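Local structure of cell division control protein Cdc48 (Mycobacterium smegmatis, 5E7P) at residues E45-A49 and L50-E54; P295-G298 and A299-V302; R307-T310 and S311-A315; E499-L502 and W503-H507; D615-E618 and P619-D622. The protein probably binds and hydrolyses ATP as a member of the AAA ATPase family, and is seen here with ADP bound. One frame throughout, in Å; residues are numbered along the deposited sequence.

Contact 1 of 5, residues E45-A49 and L50-E54; sequences EVLAA and LGIRE
Leu-47 on helix 44-50 reaches forward to Ile-52, just past the helix end, and the two side chains cross at about a right angle. The first atom of Leu-47, CB, lies 3.6 Å from the carbonyl O of Ile-52. CG stands opposite the carbonyl carbon (chi1 -63°), and from there the two methyls part. Leu-47 CD2 meets the Ile-52 branch, 3.7 Å from Ile-52 CD1 and close to CG1 as well. Leu-47 CD1 lies 4.1 Å from Glu-54 N. One residue earlier on the helix, Val-46 lies alongside Leu-50, one turn on, both pointing the same way, with Val-46 CG1 3.7 Å from Leu-50 CD1. Leu-50 N bonds to Val-46 O at 2.8 Å.

The helix then ends in a Schellman motif. Gly-51, with positive phi, is its C-prime residue. Ile-52 N gives Leu-47 O a bond of 2.9 Å, in the carbonyl plane. Gly-51 N is shared, weakly, between Ala-48 O and that same Leu-47 O. Leu-47 also packs on Ala-70 and Val-72 of strand 65-72, and Leu-50 on Val-102 of strand 98-104. The chemistry is therefore split. Backbone bonds serve Val-46 O, Leu-47 O and, weakly, Ala-48 O. Ile-52, next after the C-prime glycine, adds the hydrophobic contact with Leu-47 that is typical of a Schellman motif.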
loop_
_atom_site.group_PDB
_atom_site.type_symbol
_atom_site.label_atom_id
_atom_site.label_comp_id
_atom_site.label_asym_id
_atom_site.label_seq_id
_atom_site.Cartn_x
_atom_site.Cartn_y
_atom_site.Cartn_z
ATOM N N GLU A 45 16.664 -4.866 -18.526
ATOM C CA GLU A 45 17.822 -3.980 -18.552
ATOM C C GLU A 45 17.394 -2.513 -18.547
ATOM O O GLU A 45 18.080 -1.659 -17.983
ATOM C CB GLU A 45 18.714 -4.271 -19.758
ATOM C CG GLU A 45 19.988 -3.446 -19.773
ATOM C CD GLU A 45 20.947 -3.867 -20.863
ATOM O OE1 GLU A 45 20.625 -4.807 -21.620
ATOM O OE2 GLU A 45 22.030 -3.256 -20.956
ATOM N N VAL A 46 16.255 -2.231 -19.172
ATOM C CA VAL A 46 15.686 -0.889 -19.151
ATOM C C VAL A 46 15.257 -0.527 -17.733
ATOM O O VAL A 46 15.530 0.572 -17.252
ATOM C CB VAL A 46 14.482 -0.767 -20.106
ATOM C CG1 VAL A 46 13.853 0.615 -20.004
ATOM C CG2 VAL A 46 14.912 -1.057 -21.533
ATOM N N LEU A 47 14.592 -1.469 -17.067
ATOM C CA LEU A 47 14.166 -1.285 -15.685
ATOM C C LEU A 47 15.365 -1.010 -14.785
ATOM O O LEU A 47 15.310 -0.153 -13.903
ATOM C CB LEU A 47 13.413 -2.520 -15.185
ATOM C CG LEU A 47 12.104 -2.885 -15.886
ATOM C CD1 LEU A 47 11.519 -4.157 -15.284
ATOM C CD2 LEU A 47 11.104 -1.741 -15.799
ATOM N N ALA A 48 16.449 -1.740 -15.020
ATOM C CA ALA A 48 17.673 -1.559 -14.250
ATOM C C ALA A 48 18.326 -0.209 -14.553
ATOM O O ALA A 48 18.763 0.497 -13.645
ATOM C CB ALA A 48 18.639 -2.700 -14.525
ATOM N N ALA A 49 18.383 0.148 -15.833
ATOM C CA ALA A 49 19.000 1.403 -16.261
ATOM C C ALA A 49 18.221 2.617 -15.767
ATOM O O ALA A 49 18.803 3.655 -15.449
ATOM C CB ALA A 49 19.127 1.439 -17.779
ATOM N N LEU A 50 16.902 2.482 -15.710
ATOM C CA LEU A 50 16.047 3.570 -15.256
ATOM C C LEU A 50 15.997 3.669 -13.732
ATOM O O LEU A 50 15.630 4.706 -13.182
ATOM C CB LEU A 50 14.638 3.417 -15.828
ATOM C CG LEU A 50 14.517 3.636 -17.336
ATOM C CD1 LEU A 50 13.069 3.467 -17.780
ATOM C CD2 LEU A 50 15.054 5.012 -17.727
ATOM N N GLY A 51 16.366 2.586 -13.055
ATOM C CA GLY A 51 16.392 2.569 -11.604
ATOM C C GLY A 51 15.053 2.209 -10.989
ATOM O O GLY A 51 14.738 2.631 -9.876
ATOM N N ILE A 52 14.264 1.423 -11.713
ATOM C CA ILE A 52 12.946 1.021 -11.243
ATOM C C ILE A 52 12.780 -0.494 -11.244
ATOM O O ILE A 52 13.559 -1.215 -11.866
ATOM C CB ILE A 52 11.836 1.620 -12.118
ATOM C CG1 ILE A 52 11.993 1.145 -13.563
ATOM C CG2 ILE A 52 11.854 3.138 -12.032
ATOM C CD1 ILE A 52 10.965 1.717 -14.501
ATOM N N ARG A 53 11.755 -0.967 -10.543
ATOM C CA ARG A 53 11.406 -2.382 -10.557
ATOM C C ARG A 53 10.198 -2.586 -11.456
ATOM O O ARG A 53 9.645 -1.626 -11.988
ATOM C CB ARG A 53 11.065 -2.868 -9.148
ATOM C CG ARG A 53 12.190 -2.746 -8.139
ATOM C CD ARG A 53 11.715 -3.191 -6.767
ATOM N NE ARG A 53 10.586 -2.386 -6.308
ATOM C CZ ARG A 53 9.748 -2.747 -5.340
ATOM N NH1 ARG A 53 9.900 -3.912 -4.722
ATOM N NH2 ARG A 53 8.750 -1.941 -4.997
ATOM N N GLU A 54 9.788 -3.836 -11.619
ATOM C CA GLU A 54 8.545 -4.135 -12.314
ATOM C C GLU A 54 7.381 -3.524 -11.532
ATOM O O GLU A 54 7.473 -3.356 -10.315
ATOM C CB GLU A 54 8.368 -5.648 -12.446
ATOM C CG GLU A 54 7.232 -6.069 -13.363
ATOM C CD GLU A 54 6.961 -7.559 -13.313
ATOM O OE1 GLU A 54 7.557 -8.244 -12.454
ATOM O OE2 GLU A 54 6.150 -8.042 -14.133
#

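Contact 2 of 5, residues P295-G298 and A299-V302; sequences PEVG and ALQV
Leu-300 N bonds to Val-297 O at 3.0 Å, the one hydrogen bond between 295-298 and 299-302 that is not weak. The donor stands well above the carbonyl plane, 61° out of it, and the bond does not use a lone-pair direction. Ala-299 N has two acceptors, both weak: Pro-295 O at 3.1 Å and Glu-296 O at 3.5 Å. The hydrogen bonding thus passes from the i to i+4 spacing to i to i+3 as helix 294-299 runs out.

The packing follows the same turn. The Leu-300 side chain lies against the carbonyl oxygens of Glu-296 and Val-297. Its CB lies 3.3 Å from Val-297 O and its CG 3.5 Å from Glu-296 O. With chi1 at -67° the Leu-300 branch is set beside its own backbone N, and CD1 comes 4.1 Å from Val-297 CA. The side chains themselves only brush, with Val-297 CG1 and Leu-300 CD1 4.4 Å apart. Ala-299 CB rests 3.5 Å from Pro-295 O.

Beyond this, Gln-301 takes the N-cap position of the next helix: its OE1 accepts from Glu-304 N and its NE2 bonds to Asp-303 OD2. Glu-296 OE1 accepts from Gly-213 N, which ties the helix to a loop. The turn joins helix 294-299 to helix 302-319 in the first AAA domain. Pro-295, Glu-296 and Ala-299 pack on Val-196 of strand 196-199, while Val-297 packs on Arg-305 and Ser-308 of helix 302-319.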
loop_
_atom_site.group_PDB
_atom_site.type_symbol
_atom_site.label_atom_id
_atom_site.label_comp_id
_atom_site.label_asym_id
_atom_site.label_seq_id
_atom_site.Cartn_x
_atom_site.Cartn_y
_atom_site.Cartn_z
ATOM N N PRO A 295 -14.427 10.263 0.022
ATOM C CA PRO A 295 -13.932 10.955 -1.173
ATOM C C PRO A 295 -15.004 11.761 -1.905
ATOM O O PRO A 295 -14.720 12.882 -2.326
ATOM C CB PRO A 295 -13.437 9.808 -2.058
ATOM C CG PRO A 295 -13.087 8.732 -1.104
ATOM C CD PRO A 295 -14.111 8.826 -0.012
ATOM N N GLU A 296 -16.202 11.205 -2.066
ATOM C CA GLU A 296 -17.280 11.919 -2.749
ATOM C C GLU A 296 -17.679 13.191 -2.008
ATOM O O GLU A 296 -17.895 14.238 -2.625
ATOM C CB GLU A 296 -18.503 11.021 -2.943
ATOM C CG GLU A 296 -18.408 10.084 -4.135
ATOM C CD GLU A 296 -19.710 9.349 -4.403
ATOM O OE1 GLU A 296 -20.764 9.794 -3.897
ATOM O OE2 GLU A 296 -19.677 8.325 -5.119
ATOM N N VAL A 297 -17.769 13.099 -0.686
ATOM C CA VAL A 297 -18.108 14.255 0.132
ATOM C C VAL A 297 -16.962 15.261 0.156
ATOM O O VAL A 297 -17.184 16.465 0.028
ATOM C CB VAL A 297 -18.464 13.849 1.571
ATOM C CG1 VAL A 297 -18.887 15.070 2.375
ATOM C CG2 VAL A 297 -19.568 12.809 1.563
ATOM N N GLY A 298 -15.740 14.760 0.305
ATOM C CA GLY A 298 -14.558 15.607 0.315
ATOM C C GLY A 298 -14.369 16.423 -0.955
ATOM O O GLY A 298 -13.722 17.472 -0.936
ATOM N N ALA A 299 -14.936 15.941 -2.059
ATOM C CA ALA A 299 -14.808 16.609 -3.351
ATOM C C ALA A 299 -15.835 17.724 -3.532
ATOM O O ALA A 299 -15.675 18.589 -4.393
ATOM C CB ALA A 299 -14.929 15.602 -4.478
ATOM N N LEU A 300 -16.892 17.692 -2.728
ATOM C CA LEU A 300 -17.947 18.698 -2.802
ATOM C C LEU A 300 -17.413 20.082 -2.460
ATOM O O LEU A 300 -16.394 20.212 -1.778
ATOM C CB LEU A 300 -19.089 18.350 -1.845
ATOM C CG LEU A 300 -19.916 17.105 -2.151
ATOM C CD1 LEU A 300 -20.951 16.889 -1.062
ATOM C CD2 LEU A 300 -20.580 17.233 -3.510
ATOM N N GLN A 301 -18.105 21.111 -2.940
ATOM C CA GLN A 301 -17.776 22.483 -2.583
ATOM C C GLN A 301 -17.893 22.625 -1.070
ATOM O O GLN A 301 -18.796 22.055 -0.457
ATOM C CB GLN A 301 -18.697 23.463 -3.315
ATOM C CG GLN A 301 -18.364 24.934 -3.104
ATOM C CD GLN A 301 -19.092 25.534 -1.915
ATOM O OE1 GLN A 301 -20.043 24.951 -1.397
ATOM N NE2 GLN A 301 -18.647 26.706 -1.477
ATOM N N VAL A 302 -16.966 23.377 -0.484
ATOM C CA VAL A 302 -16.783 23.464 0.968
ATOM C C VAL A 302 -18.068 23.614 1.802
ATOM O O VAL A 302 -18.186 23.019 2.873
ATOM C CB VAL A 302 -15.772 24.587 1.326
ATOM C CG1 VAL A 302 -16.324 25.959 0.959
ATOM C CG2 VAL A 302 -15.408 24.539 2.787
#

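Contact 3 of 5, residues R307-T310 and S311-A315; sequences RSVT and SAVAA
The bent Arg-307 chain reaches forward along helix 302-319 to Ser-311, one turn on. It turns at chi2 and chi3 (-144° and 44°), and this curl brings Arg-307 NH2 to 4.2 Å from Ser-311 CB. The guanidinium meets that carbon obliquely. Ser-311 CB also sits 3.3 Å from Arg-307 O, beside the backbone bond that Ser-311 N makes to the same oxygen at 2.8 Å. Such i to i+4 bonds recur from Ser-308 to Ala-312, from Val-309 to Val-313 and from Thr-310 to Ala-314. This is a regular alpha-helix of the first AAA domain, lying against its mixed sheet: Ala-312 touches Val-290 and Leu-292 of strand 289-293, and Leu-323 of strand 321-326. Val-309 and Val-313, one turn apart, both pack on helix 344-356, Val-309 on Ile-348 and Val-313 on Ala-355. CG1 of Val-309 is 4.3 Å from CG2 of Val-313. That same CG2 of Val-313 lies 3.2 Å from Val-309 O. Arg-307 NH1 forms a salt bridge with Glu-304, Ser-308 OG hydrogen-bonds to Gly-213 O, and Thr-310 OG1 hydrogen-bonds to Leu-306 O within the helix.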
loop_
_atom_site.group_PDB
_atom_site.type_symbol
_atom_site.label_atom_id
_atom_site.label_comp_id
_atom_site.label_asym_id
_atom_site.label_seq_id
_atom_site.Cartn_x
_atom_site.Cartn_y
_atom_site.Cartn_z
ATOM N N ARG A 307 -22.916 20.664 4.766
ATOM C CA ARG A 307 -24.334 20.318 4.790
ATOM C C ARG A 307 -24.537 18.810 4.698
ATOM O O ARG A 307 -25.426 18.252 5.342
ATOM C CB ARG A 307 -25.083 21.009 3.648
ATOM C CG ARG A 307 -26.565 20.664 3.591
ATOM C CD ARG A 307 -27.056 20.586 2.157
ATOM N NE ARG A 307 -26.118 19.857 1.306
ATOM C CZ ARG A 307 -26.039 18.532 1.233
ATOM N NH1 ARG A 307 -25.148 17.964 0.428
ATOM N NH2 ARG A 307 -26.843 17.771 1.964
ATOM N N SER A 308 -23.711 18.159 3.887
ATOM C CA SER A 308 -23.798 16.715 3.699
ATOM C C SER A 308 -23.504 15.961 4.999
ATOM O O SER A 308 -24.216 15.021 5.355
ATOM C CB SER A 308 -22.843 16.268 2.589
ATOM O OG SER A 308 -23.094 14.926 2.214
ATOM N N VAL A 309 -22.454 16.384 5.697
ATOM C CA VAL A 309 -22.085 15.802 6.985
ATOM C C VAL A 309 -23.172 16.072 8.022
ATOM O O VAL A 309 -23.516 15.203 8.821
ATOM C CB VAL A 309 -20.735 16.371 7.484
ATOM C CG1 VAL A 309 -20.450 15.928 8.911
ATOM C CG2 VAL A 309 -19.610 15.948 6.558
ATOM N N THR A 310 -23.715 17.284 7.989
ATOM C CA THR A 310 -24.767 17.702 8.912
ATOM C C THR A 310 -26.036 16.882 8.707
ATOM O O THR A 310 -26.695 16.487 9.668
ATOM C CB THR A 310 -25.089 19.198 8.723
ATOM O OG1 THR A 310 -23.891 19.967 8.897
ATOM C CG2 THR A 310 -26.156 19.669 9.714
ATOM N N SER A 311 -26.367 16.626 7.446
ATOM C CA SER A 311 -27.548 15.847 7.100
ATOM C C SER A 311 -27.387 14.398 7.545
ATOM O O SER A 311 -28.340 13.762 7.995
ATOM C CB SER A 311 -27.802 15.920 5.592
ATOM O OG SER A 311 -28.850 15.050 5.204
ATOM N N ALA A 312 -26.169 13.884 7.420
ATOM C CA ALA A 312 -25.869 12.508 7.795
ATOM C C ALA A 312 -25.906 12.318 9.308
ATOM O O ALA A 312 -26.359 11.285 9.801
ATOM C CB ALA A 312 -24.519 12.096 7.240
ATOM N N VAL A 313 -25.421 13.316 10.039
ATOM C CA VAL A 313 -25.426 13.269 11.498
ATOM C C VAL A 313 -26.852 13.329 12.064
ATOM O O VAL A 313 -27.197 12.594 12.994
ATOM C CB VAL A 313 -24.557 14.398 12.096
ATOM C CG1 VAL A 313 -24.818 14.555 13.589
ATOM C CG2 VAL A 313 -23.085 14.122 11.832
ATOM N N ALA A 314 -27.682 14.195 11.489
ATOM C CA ALA A 314 -29.069 14.321 11.931
ATOM C C ALA A 314 -29.872 13.052 11.640
ATOM O O ALA A 314 -30.835 12.740 12.341
ATOM C CB ALA A 314 -29.731 15.529 11.283
ATOM N N ALA A 315 -29.469 12.325 10.603
ATOM C CA ALA A 315 -30.161 11.102 10.211
ATOM C C ALA A 315 -29.815 9.940 11.140
ATOM O O ALA A 315 -30.675 9.122 11.472
ATOM C CB ALA A 315 -29.833 10.747 8.771
#

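Contact 4 of 5, residues E499-L502 and W503-H507; sequences EAVL and WPLQH
Glu-499 lies over one face of the Trp-503 indole, the two side chains side by side and pointing the same way. Its CG makes a CH-pi contact, 3.6 Å from the centroid of the six-membered ring and 17° off the ring normal. The carboxylate runs on across the ring almost flat, its plane 10° from that of the ring, with Glu-499 OE2 3.6 Å from Trp-503 CH2. The extended glutamate chain allows this overlap. A salt bridge from Glu-499 OE1 to Arg-495 NH1 steadies the carboxylate.

Next to this pair comes Pro-504. It has no N-H for Ala-500 O; its ring CG lies 3.4 Å from Ala-500 O instead, and its CD 3.4 Å from Glu-499 O. Leu-505 N makes a weak bond to Val-501 O. Leu-505 CD1 also lies 4.0 Å from Val-501 CG1. Regular bonding returns with Gln-506 N to Leu-502 O at 2.8 Å.

Further out, Leu-502 packs on Leu-539 of helix 534-539. Trp-503 and Pro-504 touch Phe-511 of helix 508-513. This is a proline-kinked helix, with a pi-type turn at 499-502, packed against the parallel P-loop-type sheet through Val-501 and Leu-505 on Val-624 of strand 623-629.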
loop_
_atom_site.group_PDB
_atom_site.type_symbol
_atom_site.label_atom_id
_atom_site.label_comp_id
_atom_site.label_asym_id
_atom_site.label_seq_id
_atom_site.Cartn_x
_atom_site.Cartn_y
_atom_site.Cartn_z
ATOM N N GLU A 499 13.692 -15.039 13.735
ATOM C CA GLU A 499 13.631 -15.718 15.026
ATOM C C GLU A 499 13.173 -14.798 16.155
ATOM O O GLU A 499 12.494 -15.239 17.084
ATOM C CB GLU A 499 14.982 -16.355 15.361
ATOM C CG GLU A 499 15.430 -17.388 14.332
ATOM C CD GLU A 499 16.654 -18.178 14.766
ATOM O OE1 GLU A 499 17.132 -17.970 15.902
ATOM O OE2 GLU A 499 17.134 -19.007 13.963
ATOM N N ALA A 500 13.531 -13.522 16.069
ATOM C CA ALA A 500 13.191 -12.568 17.121
ATOM C C ALA A 500 11.797 -11.967 16.950
ATOM O O ALA A 500 11.167 -11.562 17.926
ATOM C CB ALA A 500 14.238 -11.464 17.196
ATOM N N VAL A 501 11.314 -11.918 15.714
ATOM C CA VAL A 501 10.057 -11.236 15.429
ATOM C C VAL A 501 8.972 -12.159 14.881
ATOM O O VAL A 501 7.894 -12.268 15.464
ATOM C CB VAL A 501 10.267 -10.055 14.456
ATOM C CG1 VAL A 501 8.933 -9.435 14.069
ATOM C CG2 VAL A 501 11.191 -9.018 15.076
ATOM N N LEU A 502 9.254 -12.818 13.760
ATOM C CA LEU A 502 8.249 -13.650 13.099
ATOM C C LEU A 502 7.869 -14.902 13.892
ATOM O O LEU A 502 6.687 -15.186 14.075
ATOM C CB LEU A 502 8.696 -14.030 11.687
ATOM C CG LEU A 502 8.711 -12.875 10.686
ATOM C CD1 LEU A 502 8.901 -13.397 9.267
ATOM C CD2 LEU A 502 7.438 -12.052 10.795
ATOM N N TRP A 503 8.870 -15.644 14.354
ATOM C CA TRP A 503 8.629 -16.869 15.118
ATOM C C TRP A 503 7.709 -16.695 16.339
ATOM O O TRP A 503 6.753 -17.454 16.490
ATOM C CB TRP A 503 9.949 -17.537 15.523
ATOM C CG TRP A 503 10.600 -18.316 14.428
ATOM C CD1 TRP A 503 10.186 -18.416 13.131
ATOM C CD2 TRP A 503 11.784 -19.115 14.535
ATOM N NE1 TRP A 503 11.042 -19.225 12.423
ATOM C CE2 TRP A 503 12.030 -19.669 13.263
ATOM C CE3 TRP A 503 12.661 -19.412 15.584
ATOM C CZ2 TRP A 503 13.116 -20.504 13.011
ATOM C CZ3 TRP A 503 13.736 -20.243 15.333
ATOM C CH2 TRP A 503 13.957 -20.776 14.056
ATOM N N PRO A 504 7.988 -15.707 17.217
ATOM C CA PRO A 504 7.088 -15.576 18.371
ATOM C C PRO A 504 5.660 -15.164 18.009
ATOM O O PRO A 504 4.718 -15.649 18.637
ATOM C CB PRO A 504 7.762 -14.492 19.224
ATOM C CG PRO A 504 8.659 -13.766 18.292
ATOM C CD PRO A 504 9.137 -14.788 17.321
ATOM N N LEU A 505 5.501 -14.290 17.020
ATOM C CA LEU A 505 4.172 -13.834 16.616
ATOM C C LEU A 505 3.386 -14.923 15.887
ATOM O O LEU A 505 2.171 -15.040 16.050
ATOM C CB LEU A 505 4.273 -12.586 15.741
ATOM C CG LEU A 505 4.824 -11.342 16.437
ATOM C CD1 LEU A 505 5.224 -10.287 15.423
ATOM C CD2 LEU A 505 3.807 -10.782 17.416
ATOM N N GLN A 506 4.085 -15.719 15.087
ATOM C CA GLN A 506 3.447 -16.782 14.317
ATOM C C GLN A 506 3.171 -18.036 15.150
ATOM O O GLN A 506 2.440 -18.924 14.714
ATOM C CB GLN A 506 4.297 -17.141 13.095
ATOM C CG GLN A 506 4.300 -16.082 12.008
ATOM C CD GLN A 506 5.328 -16.362 10.929
ATOM O OE1 GLN A 506 6.185 -17.232 11.081
ATOM N NE2 GLN A 506 5.248 -15.620 9.831
ATOM N N HIS A 507 3.767 -18.110 16.338
ATOM C CA HIS A 507 3.578 -19.263 17.220
ATOM C C HIS A 507 3.458 -18.834 18.681
ATOM O O HIS A 507 4.365 -19.071 19.477
ATOM C CB HIS A 507 4.739 -20.249 17.069
ATOM C CG HIS A 507 5.172 -20.464 15.652
ATOM N ND1 HIS A 507 4.333 -20.983 14.688
ATOM C CD2 HIS A 507 6.354 -20.228 15.036
ATOM C CE1 HIS A 507 4.981 -21.056 13.538
ATOM N NE2 HIS A 507 6.209 -20.605 13.723
#

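Contact 5 of 5, residues D615-E618 and P619-D622; sequences DGIE and PLRD
Helix 602-617 gives way to a type I beta turn from Ile-617 to Leu-620, in which Leu-620 N bonds to Ile-617 O at 3.0 Å with the donor 51° out of the carbonyl plane. Pro-619 sits in the turn and has no N-H to offer. Its CD lies 3.5 Å from Gly-616 O and 3.6 Å from Asp-615 O, so CD stands near Asp-615 O where an N-H is lacking.

Glu-618 curls over the same proline. Its CG is anti to the backbone N (chi1 -176°) and the chain then bends at chi2 (-90°). This brings Glu-618 OE1 back to 3.3 Å from Pro-619 CD, and the two side chains cross at about a right angle. The other oxygen, OE2, makes a long, weak ion pair with Arg-520, while Asp-615 forms a salt bridge with Arg-644.

Ile-617 and Leu-620 meet through their ends, CD1 to CD1 at 3.8 Å, with the side chains crossing at a slant. Leu-620 CB lies 3.4 Å from Ile-617 O, and Leu-620 CG lies 3.6 Å from Gly-616 O.

After the turn the chain enters strand 623-629 of the parallel sheet, and Asp-622 shares backbone bonding with Ser-580. The chemistry implies that one backbone bond closes the turn and that Pro-619 has no N-H for Asp-615 O. The apolar Ile-617 and Leu-620 pair packs against helix 563-576, both on Arg-575 and Ile-617 also on Phe-571.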
loop_
_atom_site.group_PDB
_atom_site.type_symbol
_atom_site.label_atom_id
_atom_site.label_comp_id
_atom_site.label_asym_id
_atom_site.label_seq_id
_atom_site.Cartn_x
_atom_site.Cartn_y
_atom_site.Cartn_z
ATOM N N ASP A 615 7.145 -0.278 28.257
ATOM C CA ASP A 615 7.019 -1.115 29.444
ATOM C C ASP A 615 5.684 -1.848 29.484
ATOM O O ASP A 615 5.561 -2.890 30.124
ATOM C CB ASP A 615 7.229 -0.293 30.719
ATOM C CG ASP A 615 8.663 0.195 30.872
ATOM O OD1 ASP A 615 9.540 -0.278 30.116
ATOM O OD2 ASP A 615 8.916 1.046 31.752
ATOM N N GLY A 616 4.685 -1.302 28.799
ATOM C CA GLY A 616 3.391 -1.952 28.707
ATOM C C GLY A 616 3.384 -3.048 27.656
ATOM O O GLY A 616 2.536 -3.941 27.679
ATOM N N ILE A 617 4.338 -2.977 26.732
ATOM C CA ILE A 617 4.447 -3.946 25.646
ATOM C C ILE A 617 5.280 -5.159 26.069
ATOM O O ILE A 617 5.056 -6.277 25.596
ATOM C CB ILE A 617 5.048 -3.285 24.377
ATOM C CG1 ILE A 617 4.086 -2.230 23.830
ATOM C CG2 ILE A 617 5.348 -4.315 23.294
ATOM C CD1 ILE A 617 2.712 -2.774 23.504
ATOM N N GLU A 618 6.223 -4.924 26.980
ATOM C CA GLU A 618 7.136 -5.958 27.477
ATOM C C GLU A 618 6.493 -7.312 27.819
ATOM O O GLU A 618 6.989 -8.343 27.382
ATOM C CB GLU A 618 7.963 -5.426 28.659
ATOM C CG GLU A 618 9.008 -6.395 29.199
ATOM C CD GLU A 618 8.471 -7.299 30.298
ATOM O OE1 GLU A 618 7.471 -6.920 30.950
ATOM O OE2 GLU A 618 9.045 -8.392 30.506
ATOM N N PRO A 619 5.388 -7.323 28.589
ATOM C CA PRO A 619 4.848 -8.643 28.939
ATOM C C PRO A 619 3.984 -9.286 27.849
ATOM O O PRO A 619 3.703 -10.483 27.927
ATOM C CB PRO A 619 3.993 -8.345 30.172
ATOM C CG PRO A 619 3.525 -6.953 29.954
ATOM C CD PRO A 619 4.664 -6.238 29.278
ATOM N N LEU A 620 3.570 -8.509 26.853
ATOM C CA LEU A 620 2.690 -9.023 25.804
ATOM C C LEU A 620 3.414 -9.999 24.882
ATOM O O LEU A 620 4.615 -9.869 24.647
ATOM C CB LEU A 620 2.098 -7.875 24.982
ATOM C CG LEU A 620 1.360 -6.778 25.752
ATOM C CD1 LEU A 620 0.741 -5.776 24.790
ATOM C CD2 LEU A 620 0.302 -7.384 26.665
ATOM N N ARG A 621 2.674 -10.973 24.358
ATOM C CA ARG A 621 3.250 -11.993 23.488
ATOM C C ARG A 621 2.914 -11.778 22.018
ATOM O O ARG A 621 3.601 -12.294 21.138
ATOM C CB ARG A 621 2.792 -13.386 23.923
ATOM C CG ARG A 621 3.297 -13.785 25.296
ATOM C CD ARG A 621 3.202 -15.286 25.523
ATOM N NE ARG A 621 3.939 -15.684 26.717
ATOM C CZ ARG A 621 5.201 -16.096 26.704
ATOM N NH1 ARG A 621 5.858 -16.179 25.555
ATOM N NH2 ARG A 621 5.799 -16.435 27.838
ATOM N N ASP A 622 1.858 -11.018 21.756
ATOM C CA ASP A 622 1.404 -10.792 20.390
ATOM C C ASP A 622 1.773 -9.401 19.874
ATOM O O ASP A 622 1.252 -8.949 18.858
ATOM C CB ASP A 622 -0.106 -11.027 20.280
ATOM C CG ASP A 622 -0.869 -10.522 21.495
ATOM O OD1 ASP A 622 -0.283 -9.776 22.309
ATOM O OD2 ASP A 622 -2.061 -10.870 21.634
#

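Overall arrangement
The five contacts form two touching pairs and one that stands alone. Contacts 2 and 3 lie in the first AAA range, centres about 14 Å apart, and meet where Val-297 CG1 approaches Ser-308 CB at 4.1 Å. Contacts 4 and 5 are also about 14 Å apart between centres and touch where Leu-505 CD2 lies 3.5 Å from Asp-622 O. Contact 1, in the CDC48 N-terminal range, is about 17 Å from contact 4 between nearest atoms. Its Arg-53 side chain is about 7 Å from the ADP of the second site and about 6 Å from the Phe-534 side chain. The Pro-295 side chain of contact 2 is about 10 Å from the ADP of the first site. Contacts 3, 4 and 5 lie away from both.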